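Local coordinates for protein putative glycosidase ph117-related (Bacteroides thetaiotaomicron, PDB 5A7V) that probably acts on the mannosidic linkages of mannose-containing saccharides, as a family 130 glycosidase or a related phosphorylase, and binds mannose, at residues A[143-148]-A[162-167]; A[201-206]-A[270-275]; A[233-238]-A[253-258]. One frame throughout, in Å; residues are numbered along the deposited sequence.

Contact 1: residues A[143-148]-A[162-167]. With BMA (beta-D-mannopyranose), chain C; MAN (alpha-D-mannopyranose), chain D; MAN (alpha-D-mannopyranose), chain E; SO4 (sulfate ion), chain I.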
loop_
_atom_site.group_PDB
_atom_site.type_symbol
_atom_site.label_atom_id
_atom_site.label_comp_id
_atom_site.label_asym_id
_atom_site.label_seq_id
_atom_site.Cartn_x
_atom_site.Cartn_y
_atom_site.Cartn_z
ATOM N N GLY A 143 12.058 -10.374 6.990
ATOM C CA GLY A 143 12.200 -8.908 7.104
ATOM C C GLY A 143 10.896 -8.149 7.191
ATOM O O GLY A 143 9.924 -8.623 7.808
ATOM N N CYS A 144 10.923 -6.948 6.622
ATOM C CA CYS A 144 9.923 -5.902 6.864
ATOM C C CYS A 144 9.400 -5.487 5.502
ATOM O O CYS A 144 10.141 -4.959 4.676
ATOM C CB CYS A 144 10.572 -4.719 7.598
ATOM S SG CYS A 144 11.516 -5.220 9.059
ATOM N N GLU A 145 8.108 -5.739 5.266
ATOM C CA GLU A 145 7.518 -5.652 3.924
ATOM C C GLU A 145 6.422 -4.598 3.836
ATOM O O GLU A 145 5.735 -4.299 4.834
ATOM C CB GLU A 145 6.845 -6.974 3.522
ATOM C CG GLU A 145 7.711 -8.192 3.691
ATOM C CD GLU A 145 6.997 -9.502 3.460
ATOM O OE1 GLU A 145 5.737 -9.558 3.586
ATOM O OE2 GLU A 145 7.699 -10.547 3.241
ATOM N N ASP A 146 6.223 -4.046 2.657
ATOM C CA ASP A 146 4.961 -3.401 2.287
ATOM C C ASP A 146 4.511 -2.277 3.242
ATOM O O ASP A 146 3.416 -2.300 3.813
ATOM C CB ASP A 146 3.830 -4.418 2.116
ATOM C CG ASP A 146 4.073 -5.509 1.066
ATOM O OD1 ASP A 146 5.055 -5.432 0.326
ATOM O OD2 ASP A 146 3.195 -6.411 1.040
ATOM N N PRO A 147 5.378 -1.263 3.388
ATOM C CA PRO A 147 5.054 -0.169 4.323
ATOM C C PRO A 147 3.973 0.748 3.799
ATOM O O PRO A 147 3.869 1.006 2.601
ATOM C CB PRO A 147 6.390 0.594 4.448
ATOM C CG PRO A 147 6.999 0.408 3.065
ATOM C CD PRO A 147 6.652 -1.030 2.696
ATOM N N ARG A 148 3.183 1.302 4.726
ATOM C CA ARG A 148 2.338 2.448 4.441
ATOM C C ARG A 148 2.649 3.489 5.530
ATOM O O ARG A 148 2.816 3.107 6.690
ATOM C CB ARG A 148 0.850 2.152 4.510
ATOM C CG ARG A 148 0.326 1.417 3.296
ATOM C CD ARG A 148 0.132 0.037 3.531
ATOM N NE ARG A 148 -0.663 -0.698 2.524
ATOM C CZ ARG A 148 -0.338 -1.923 2.206
ATOM N NH1 ARG A 148 0.709 -2.499 2.686
ATOM N NH2 ARG A 148 -1.056 -2.560 1.292
ATOM N N THR A 162 4.428 -5.344 7.180
ATOM C CA THR A 162 4.359 -6.748 7.504
ATOM C C THR A 162 5.677 -7.280 8.073
ATOM O O THR A 162 6.745 -7.079 7.453
ATOM C CB THR A 162 4.063 -7.583 6.231
ATOM O OG1 THR A 162 2.970 -6.980 5.544
ATOM C CG2 THR A 162 3.704 -8.993 6.622
ATOM N N GLN A 163 5.596 -7.969 9.203
ATOM C CA GLN A 163 6.702 -8.747 9.731
ATOM C C GLN A 163 6.628 -10.138 9.111
ATOM O O GLN A 163 5.578 -10.773 9.201
ATOM C CB GLN A 163 6.597 -8.846 11.279
ATOM C CG GLN A 163 6.569 -7.509 11.963
ATOM C CD GLN A 163 6.408 -7.674 13.451
ATOM O OE1 GLN A 163 5.398 -8.220 13.933
ATOM N NE2 GLN A 163 7.350 -7.168 14.193
ATOM N N TRP A 164 7.739 -10.626 8.579
ATOM C CA TRP A 164 7.737 -11.939 7.965
ATOM C C TRP A 164 8.893 -12.785 8.484
ATOM O O TRP A 164 10.082 -12.459 8.285
ATOM C CB TRP A 164 7.756 -11.828 6.435
ATOM C CG TRP A 164 7.731 -13.093 5.613
ATOM C CD1 TRP A 164 8.526 -13.339 4.540
ATOM C CD2 TRP A 164 6.872 -14.233 5.760
ATOM N NE1 TRP A 164 8.186 -14.533 3.958
ATOM C CE2 TRP A 164 7.172 -15.117 4.678
ATOM C CE3 TRP A 164 5.848 -14.591 6.646
ATOM C CZ2 TRP A 164 6.502 -16.330 4.477
ATOM C CZ3 TRP A 164 5.165 -15.798 6.424
ATOM C CH2 TRP A 164 5.486 -16.652 5.342
ATOM N N ASN A 165 8.539 -13.909 9.113
ATOM C CA ASN A 165 9.511 -14.877 9.656
ATOM C C ASN A 165 9.438 -16.256 9.007
ATOM O O ASN A 165 9.905 -17.245 9.564
ATOM C CB ASN A 165 9.328 -15.006 11.178
ATOM C CG ASN A 165 7.993 -15.602 11.560
ATOM O OD1 ASN A 165 7.149 -15.902 10.694
ATOM N ND2 ASN A 165 7.776 -15.773 12.850
ATOM N N ARG A 166 8.834 -16.311 7.815
ATOM C CA ARG A 166 8.603 -17.557 7.047
ATOM C C ARG A 166 7.567 -18.476 7.676
ATOM O O ARG A 166 7.337 -19.574 7.152
ATOM C CB ARG A 166 9.904 -18.280 6.767
ATOM C CG ARG A 166 10.791 -17.527 5.798
ATOM C CD ARG A 166 10.287 -17.561 4.396
ATOM N NE ARG A 166 10.631 -18.795 3.732
ATOM C CZ ARG A 166 11.856 -19.074 3.260
ATOM N NH1 ARG A 166 12.898 -18.201 3.409
ATOM N NH2 ARG A 166 12.056 -20.230 2.659
ATOM N N HIS A 167 6.905 -18.027 8.764
ATOM C CA HIS A 167 5.805 -18.786 9.365
ATOM C C HIS A 167 4.481 -18.053 9.241
ATOM O O HIS A 167 3.569 -18.540 8.582
ATOM C CB HIS A 167 6.086 -19.201 10.822
ATOM C CG HIS A 167 5.013 -20.077 11.398
ATOM N ND1 HIS A 167 4.674 -20.083 12.727
ATOM C CD2 HIS A 167 4.155 -20.941 10.797
ATOM C CE1 HIS A 167 3.649 -20.902 12.932
ATOM N NE2 HIS A 167 3.324 -21.439 11.770
HETATM C C1 BMA C . 3.175 -13.364 0.014
HETATM C C2 BMA C . 3.614 -12.081 -0.699
HETATM C C3 BMA C . 5.084 -11.851 -0.431
HETATM C C4 BMA C . 5.353 -11.861 1.061
HETATM C C5 BMA C . 4.686 -13.057 1.751
HETATM C C6 BMA C . 4.798 -13.003 3.263
HETATM O O1 BMA C . 1.825 -13.753 -0.185
HETATM O O2 BMA C . 2.892 -10.951 -0.190
HETATM O O3 BMA C . 5.594 -10.609 -1.047
HETATM O O4 BMA C . 6.778 -11.920 1.235
HETATM O O5 BMA C . 3.281 -13.183 1.430
HETATM O O6 BMA C . 4.218 -11.821 3.823
HETATM C C1 MAN D . 3.202 -13.408 0.185
HETATM C C2 MAN D . 3.309 -12.134 -0.539
HETATM C C3 MAN D . 4.776 -11.781 -0.454
HETATM C C4 MAN D . 5.345 -11.774 0.959
HETATM C C5 MAN D . 4.937 -13.019 1.727
HETATM C C6 MAN D . 5.049 -12.846 3.226
HETATM O O1 MAN D . 3.713 -14.529 -0.430
HETATM O O2 MAN D . 2.596 -11.073 0.085
HETATM O O3 MAN D . 5.073 -10.493 -1.013
HETATM O O4 MAN D . 6.783 -11.728 0.906
HETATM O O5 MAN D . 3.585 -13.362 1.497
HETATM O O6 MAN D . 4.255 -11.763 3.725
HETATM C C1 MAN E . 0.173 -9.852 -1.503
HETATM C C2 MAN E . 0.555 -8.375 -1.267
HETATM C C3 MAN E . 1.963 -7.948 -1.725
HETATM C C4 MAN E . 2.307 -8.541 -3.104
HETATM C C5 MAN E . 1.183 -9.429 -3.670
HETATM C C6 MAN E . 1.600 -10.152 -4.971
HETATM O O1 MAN E . -1.340 -10.058 -1.592
HETATM O O2 MAN E . 0.430 -8.170 0.147
HETATM O O3 MAN E . 2.978 -8.366 -0.833
HETATM O O4 MAN E . 2.610 -7.443 -3.939
HETATM O O5 MAN E . 0.866 -10.416 -2.639
HETATM O O6 MAN E . 2.691 -11.041 -4.695
HETATM S S SO4 I . 5.545 -17.756 15.003
HETATM O O1 SO4 I . 5.366 -16.936 13.797
HETATM O O2 SO4 I . 6.739 -17.290 15.764
HETATM O O3 SO4 I . 5.700 -19.182 14.591
HETATM O O4 SO4 I . 4.401 -17.612 15.937
HETATM O O HOH W 1 3.343 -8.286 3.053
HETATM O O HOH W 2 1.644 -4.640 5.243
#
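The antiparallel hairpin of strands 143-151 and 157-164, part of one blade of the beta-propeller fold known for family 130, lines the mannose pocket through Glu145, Asp146 and Trp164. The side chains of Glu145, Thr162 and Trp164 share one face. Glu145 and Thr162 form a hydrogen-bonded pair: Glu145 N donates to Thr162 O at 2.9 Å, and Thr162 N to Glu145 O. Two residues along, Trp164 N donates to Gly143 O. Gly143 has phi 85° and psi -147°, where a beta carbon would strike the preceding carbonyl oxygen, so glycine suits it. Glutamate is long enough to reach the outer sugar, modelled as both anomers. Its extended chain lets the carboxylate span two hydroxyls of the beta anomer: Glu145 OE2 lies 2.6 Å from O4 and Glu145 OE1 2.7 Å from O6. Glu145 OE2 also comes within 3.2 Å of Trp164 CD1. Trp164 CG is anti to the backbone N (chi1 -179°), which turns the indole under the same sugar; C6 of the beta anomer sits 3.4 Å above the ring, over its centre. Gly103 O accepts from Trp164 NE1, limiting the ring's rotation. Asp146 serves the other mannose, its OD2 2.7 Å from O3, while Arg93 and Asn78 hold OD1. Thr162 OG1 accepts from a water bonded to Asp146 O and donates at 2.8 Å to a second water, which gives protons to Glu145 OE1 and Asp146 OD2.

Contact 2: residues A[201-206]-A[270-275]. With MAN (alpha-D-mannopyranose), chain E; MAN (alpha-D-mannopyranose), chain D; BMA (beta-D-mannopyranose), chain C.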
loop_
_atom_site.group_PDB
_atom_site.type_symbol
_atom_site.label_atom_id
_atom_site.label_comp_id
_atom_site.label_asym_id
_atom_site.label_seq_id
_atom_site.Cartn_x
_atom_site.Cartn_y
_atom_site.Cartn_z
ATOM N N GLY A 201 -2.470 -14.220 10.916
ATOM C CA GLY A 201 -1.790 -13.824 9.685
ATOM C C GLY A 201 -2.551 -12.649 9.087
ATOM O O GLY A 201 -3.754 -12.717 8.779
ATOM N N CYS A 202 -1.872 -11.536 8.968
ATOM C CA CYS A 202 -2.474 -10.293 8.531
ATOM C C CYS A 202 -1.441 -9.339 7.944
ATOM O O CYS A 202 -0.238 -9.494 8.184
ATOM C CB CYS A 202 -3.277 -9.651 9.675
ATOM S SG CYS A 202 -2.356 -9.310 11.186
ATOM N N LYS A 203 -1.938 -8.316 7.244
ATOM C CA LYS A 203 -1.107 -7.336 6.543
ATOM C C LYS A 203 -1.982 -6.236 5.975
ATOM O O LYS A 203 -3.210 -6.354 6.020
ATOM C CB LYS A 203 -0.239 -7.994 5.448
ATOM C CG LYS A 203 -1.042 -8.788 4.393
ATOM C CD LYS A 203 -0.151 -9.327 3.252
ATOM C CE LYS A 203 0.847 -10.328 3.741
ATOM N NZ LYS A 203 1.747 -10.827 2.669
ATOM N N SER A 204 -1.359 -5.190 5.476
ATOM C CA SER A 204 -2.003 -4.148 4.645
ATOM C C SER A 204 -2.948 -3.244 5.452
ATOM O O SER A 204 -4.170 -3.421 5.431
ATOM C CB SER A 204 -2.683 -4.771 3.421
ATOM O OG SER A 204 -1.692 -5.419 2.637
ATOM N N GLY A 205 -2.331 -2.287 6.165
ATOM C CA GLY A 205 -3.056 -1.375 7.049
ATOM C C GLY A 205 -3.097 0.045 6.550
ATOM O O GLY A 205 -2.033 0.681 6.392
ATOM N N SER A 206 -4.302 0.586 6.340
ATOM C CA SER A 206 -4.576 1.934 5.789
ATOM C C SER A 206 -5.249 2.807 6.856
ATOM O O SER A 206 -6.471 2.744 7.090
ATOM C CB SER A 206 -5.535 1.775 4.602
ATOM O OG SER A 206 -4.976 0.953 3.570
ATOM N N LEU A 270 -9.182 -11.267 -3.875
ATOM C CA LEU A 270 -8.702 -10.464 -2.704
ATOM C C LEU A 270 -9.242 -9.059 -2.879
ATOM O O LEU A 270 -9.430 -8.563 -4.014
ATOM C CB LEU A 270 -7.182 -10.380 -2.675
ATOM C CG LEU A 270 -6.401 -11.656 -2.564
ATOM C CD1 LEU A 270 -4.900 -11.356 -2.715
ATOM C CD2 LEU A 270 -6.670 -12.413 -1.289
ATOM N N THR A 271 -9.447 -8.415 -1.719
ATOM C CA THR A 271 -9.719 -6.958 -1.594
ATOM C C THR A 271 -8.736 -6.433 -0.538
ATOM O O THR A 271 -9.029 -6.487 0.672
ATOM C CB THR A 271 -11.194 -6.646 -1.157
ATOM O OG1 THR A 271 -11.493 -7.411 0.017
ATOM C CG2 THR A 271 -12.200 -7.025 -2.243
ATOM N N GLU A 272 -7.590 -5.976 -0.983
ATOM C CA GLU A 272 -6.450 -5.755 -0.094
ATOM C C GLU A 272 -6.168 -4.264 -0.004
ATOM O O GLU A 272 -5.962 -3.558 -0.975
ATOM C CB GLU A 272 -5.215 -6.465 -0.642
ATOM C CG GLU A 272 -3.955 -6.215 0.212
ATOM C CD GLU A 272 -2.818 -7.159 -0.042
ATOM O OE1 GLU A 272 -2.833 -7.837 -1.133
ATOM O OE2 GLU A 272 -1.940 -7.290 0.832
ATOM N N CYS A 273 -6.199 -3.758 1.232
ATOM C CA CYS A 273 -6.049 -2.303 1.490
ATOM C C CYS A 273 -4.812 -1.742 0.826
ATOM O O CYS A 273 -3.778 -2.380 0.813
ATOM C CB CYS A 273 -6.088 -2.042 3.000
ATOM S SG CYS A 273 -7.694 -2.435 3.750
ATOM N N GLY A 274 -4.915 -0.518 0.292
ATOM C CA GLY A 274 -3.811 0.138 -0.386
ATOM C C GLY A 274 -3.166 1.265 0.467
ATOM O O GLY A 274 -2.765 0.986 1.618
ATOM N N PRO A 275 -3.104 2.475 -0.055
ATOM C CA PRO A 275 -2.524 3.571 0.735
ATOM C C PRO A 275 -3.451 3.968 1.898
ATOM O O PRO A 275 -4.550 3.449 2.044
ATOM C CB PRO A 275 -2.425 4.711 -0.269
ATOM C CG PRO A 275 -3.466 4.417 -1.294
ATOM C CD PRO A 275 -3.604 2.942 -1.374
HETATM C C1 MAN E . 0.173 -9.852 -1.503
HETATM C C2 MAN E . 0.555 -8.375 -1.267
HETATM C C3 MAN E . 1.963 -7.948 -1.725
HETATM C C4 MAN E . 2.307 -8.541 -3.104
HETATM C C5 MAN E . 1.183 -9.429 -3.670
HETATM C C6 MAN E . 1.600 -10.152 -4.971
HETATM O O1 MAN E . -1.340 -10.058 -1.592
HETATM O O2 MAN E . 0.430 -8.170 0.147
HETATM O O3 MAN E . 2.978 -8.366 -0.833
HETATM O O4 MAN E . 2.610 -7.443 -3.939
HETATM O O5 MAN E . 0.866 -10.416 -2.639
HETATM O O6 MAN E . 2.691 -11.041 -4.695
HETATM C C1 MAN D . 3.202 -13.408 0.185
HETATM C C2 MAN D . 3.309 -12.134 -0.539
HETATM C C3 MAN D . 4.776 -11.781 -0.454
HETATM C C4 MAN D . 5.345 -11.774 0.959
HETATM C C5 MAN D . 4.937 -13.019 1.727
HETATM C C6 MAN D . 5.049 -12.846 3.226
HETATM O O1 MAN D . 3.713 -14.529 -0.430
HETATM O O2 MAN D . 2.596 -11.073 0.085
HETATM O O3 MAN D . 5.073 -10.493 -1.013
HETATM O O4 MAN D . 6.783 -11.728 0.906
HETATM O O5 MAN D . 3.585 -13.362 1.497
HETATM O O6 MAN D . 4.255 -11.763 3.725
HETATM C C1 BMA C . 3.175 -13.364 0.014
HETATM C C2 BMA C . 3.614 -12.081 -0.699
HETATM C C3 BMA C . 5.084 -11.851 -0.431
HETATM C C4 BMA C . 5.353 -11.861 1.061
HETATM C C5 BMA C . 4.686 -13.057 1.751
HETATM C C6 BMA C . 4.798 -13.003 3.263
HETATM O O1 BMA C . 1.825 -13.753 -0.185
HETATM O O2 BMA C . 2.892 -10.951 -0.190
HETATM O O3 BMA C . 5.594 -10.609 -1.047
HETATM O O4 BMA C . 6.778 -11.920 1.235
HETATM O O5 BMA C . 3.281 -13.183 1.430
HETATM O O6 BMA C . 4.218 -11.821 3.823
#
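Glu272 OE2 accepts two hydrogen bonds: Ser204 OG donates to it at 2.6 Å, on the carboxylate's anti lone pair, away from OE1, and O2 of the inner mannose donates to it at the same distance of 2.6 Å. Serine suits this second-shell place because its short hydroxyl steadies the carboxylate without intruding on the sugar. With CG anti to the backbone N (chi1 177°) and the chain extended, Glu272 reaches the pocket, where OE1 also lies 2.7 Å from the mannose O1. The Lys203 side chain crosses that of Glu272 obliquely, its CD 3.6 Å from Glu272 OE2. A bend at chi3 (64°) carries the ammonium onward to the outer sugar, and Lys203 NZ donates to O6 of its beta anomer at 2.9 Å. Further along, Ser206 OG has two carbonyls within reach of its single proton, Gly274 O at 2.9 Å and Pro275 O at 3.0 Å. Cys273 CB lies against Ser204 O and 3.2 Å from Ser206 OG, a close, buried approach that suits a small side chain. Strands 205-212 and 270-280 pair in parallel within their sheet; Lys203, in the loop leading into the first, and Glu272, on the second, reach the central sugar-binding pocket of the family 130 propeller.

Contact 3: residues A[233-238]-A[253-258]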
loop_
_atom_site.group_PDB
_atom_site.type_symbol
_atom_site.label_atom_id
_atom_site.label_comp_id
_atom_site.label_asym_id
_atom_site.label_seq_id
_atom_site.Cartn_x
_atom_site.Cartn_y
_atom_site.Cartn_z
ATOM N N HIS A 233 -10.162 -9.846 2.903
ATOM C CA HIS A 233 -11.377 -9.040 3.141
ATOM C C HIS A 233 -10.902 -7.700 3.695
ATOM O O HIS A 233 -9.741 -7.618 4.183
ATOM C CB HIS A 233 -12.312 -9.670 4.185
ATOM C CG HIS A 233 -12.656 -11.078 3.896
ATOM N ND1 HIS A 233 -13.735 -11.452 3.118
ATOM C CD2 HIS A 233 -12.013 -12.214 4.254
ATOM C CE1 HIS A 233 -13.728 -12.774 3.005
ATOM N NE2 HIS A 233 -12.688 -13.251 3.676
ATOM N N VAL A 234 -11.767 -6.696 3.600
ATOM C CA VAL A 234 -11.508 -5.427 4.305
ATOM C C VAL A 234 -12.129 -5.485 5.701
ATOM O O VAL A 234 -13.339 -5.672 5.846
ATOM C CB VAL A 234 -12.026 -4.200 3.518
ATOM C CG1 VAL A 234 -11.828 -2.921 4.299
ATOM C CG2 VAL A 234 -11.350 -4.163 2.147
ATOM N N PHE A 235 -11.250 -5.346 6.693
ATOM C CA PHE A 235 -11.564 -5.326 8.110
ATOM C C PHE A 235 -11.267 -3.896 8.637
ATOM O O PHE A 235 -10.790 -3.037 7.876
ATOM C CB PHE A 235 -10.696 -6.311 8.877
ATOM C CG PHE A 235 -10.814 -7.748 8.417
ATOM C CD1 PHE A 235 -11.964 -8.474 8.659
ATOM C CD2 PHE A 235 -9.761 -8.378 7.746
ATOM C CE1 PHE A 235 -12.048 -9.794 8.267
ATOM C CE2 PHE A 235 -9.864 -9.699 7.335
ATOM C CZ PHE A 235 -11.014 -10.399 7.611
ATOM N N ALA A 236 -11.555 -3.639 9.931
ATOM C CA ALA A 236 -11.236 -2.320 10.522
ATOM C C ALA A 236 -10.780 -2.473 11.953
ATOM O O ALA A 236 -10.892 -3.543 12.563
ATOM C CB ALA A 236 -12.399 -1.370 10.396
ATOM N N ALA A 237 -10.183 -1.390 12.453
ATOM C CA ALA A 237 -9.691 -1.347 13.835
ATOM C C ALA A 237 -9.632 0.104 14.294
ATOM O O ALA A 237 -9.554 1.038 13.493
ATOM C CB ALA A 237 -8.295 -1.965 13.908
ATOM N N THR A 238 -9.684 0.252 15.624
ATOM C CA THR A 238 -9.504 1.563 16.262
ATOM C C THR A 238 -8.289 1.559 17.200
ATOM O O THR A 238 -7.807 0.508 17.601
ATOM C CB THR A 238 -10.762 1.998 17.056
ATOM O OG1 THR A 238 -10.986 1.087 18.119
ATOM C CG2 THR A 238 -11.968 2.081 16.167
ATOM N N GLY A 253 -17.117 -12.880 18.231
ATOM C CA GLY A 253 -15.715 -12.485 18.387
ATOM C C GLY A 253 -14.883 -12.653 17.147
ATOM O O GLY A 253 -13.703 -12.280 17.153
ATOM N N SER A 254 -15.484 -13.168 16.060
ATOM C CA SER A 254 -14.757 -13.283 14.791
ATOM C C SER A 254 -14.557 -11.899 14.172
ATOM O O SER A 254 -15.299 -10.962 14.468
ATOM C CB SER A 254 -15.469 -14.193 13.779
ATOM O OG SER A 254 -16.769 -13.719 13.452
ATOM N N LEU A 255 -13.579 -11.781 13.264
ATOM C CA LEU A 255 -13.303 -10.472 12.614
ATOM C C LEU A 255 -14.505 -10.064 11.744
ATOM O O LEU A 255 -15.002 -10.868 10.924
ATOM C CB LEU A 255 -12.045 -10.540 11.786
ATOM C CG LEU A 255 -10.763 -10.829 12.578
ATOM C CD1 LEU A 255 -9.651 -11.235 11.606
ATOM C CD2 LEU A 255 -10.342 -9.620 13.401
ATOM N N ARG A 256 -14.946 -8.816 11.866
ATOM C CA ARG A 256 -16.109 -8.312 11.121
ATOM C C ARG A 256 -15.661 -7.822 9.745
ATOM O O ARG A 256 -14.851 -6.913 9.603
ATOM C CB ARG A 256 -16.821 -7.181 11.879
ATOM C CG ARG A 256 -18.012 -6.565 11.132
ATOM C CD ARG A 256 -18.717 -5.565 12.022
ATOM N NE ARG A 256 -19.664 -4.741 11.329
ATOM C CZ ARG A 256 -20.787 -4.279 11.879
ATOM N NH1 ARG A 256 -21.106 -4.552 13.156
ATOM N NH2 ARG A 256 -21.621 -3.522 11.138
ATOM N N LYS A 257 -16.212 -8.451 8.709
ATOM C CA LYS A 257 -15.883 -8.104 7.309
ATOM C C LYS A 257 -16.667 -6.880 6.900
ATOM O O LYS A 257 -17.926 -6.921 6.874
ATOM C CB LYS A 257 -16.187 -9.279 6.370
ATOM C CG LYS A 257 -15.379 -10.517 6.645
ATOM C CD LYS A 257 -16.017 -11.752 5.973
ATOM C CE LYS A 257 -15.269 -12.999 6.309
ATOM N NZ LYS A 257 -15.948 -14.212 5.734
ATOM N N LEU A 258 -15.998 -5.779 6.550
ATOM C CA LEU A 258 -16.674 -4.596 6.046
ATOM C C LEU A 258 -17.156 -4.763 4.604
ATOM O O LEU A 258 -18.250 -4.305 4.277
ATOM C CB LEU A 258 -15.745 -3.352 6.133
ATOM C CG LEU A 258 -15.601 -2.649 7.473
ATOM C CD1 LEU A 258 -15.478 -3.501 8.680
ATOM C CD2 LEU A 258 -14.590 -1.529 7.394
HETATM O O HOH W 3 -13.039 -5.721 11.292
#
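A loop packs here against a blade strand: residues 253-258, which follow strand 246-247, lie across residues 233-236, beside strand 235-239, which lies between strands 225-229 and 246-247, well out from the chain's centre. One direct backbone bond ties them, Leu258 N to Val234 O at 2.8 Å. A water makes a second link, accepting from Ala236 N and probably donating to Arg256 O at 2.7 Å. Around these bonds the side chains interleave. Lysine suits the rim because its long aliphatic chain can cover a ring while its ammonium stays near solvent: extended Lys257 lays CE over the His233 ring in a CH-pi contact, 3.7 Å from the centroid and 11° off the normal. His233 ND1 is meanwhile bonded to Ser260. The Phe235 ring has His233 CB over one face and Leu255 CD1 over the opposite face, both offset toward the rim. Leu255 crosses Phe235 at about a right angle, its CB 3.6 Å from Phe235 CE1, and Arg256 O approaches the ring edge, 3.4 Å from Phe235 CD1. Leu258 fits beside the small, buried Ala236, its CD2 3.7 Å from Ala236 CB. The loop thus packs over Phe235, whose ring also meets that of Trp229 on the neighbouring antiparallel strand 225-229, within a propeller blade.

Overall arrangement
Contacts 1 and 2 are buried and share the mannose sites, whereas contact 3 is only partly buried and lies farther out. The first two touch directly: Arg148 of contact 1 probably donates NE to Gly274 O and NH2 to Cys273 O, joining the hairpin to the parallel strands. Contact 3 is nested within the chain loop closed by contact 2 and reaches the same sheet, with Val234 packed beside Thr271 and Cys273; contacts 1 and 3 stay about 10 Å apart at their nearest atoms. Chemistry follows place: carboxylates, a lysine and hydroxyls face sugars near the centre, while aromatic, leucine and lysine-chain packing dominates outside.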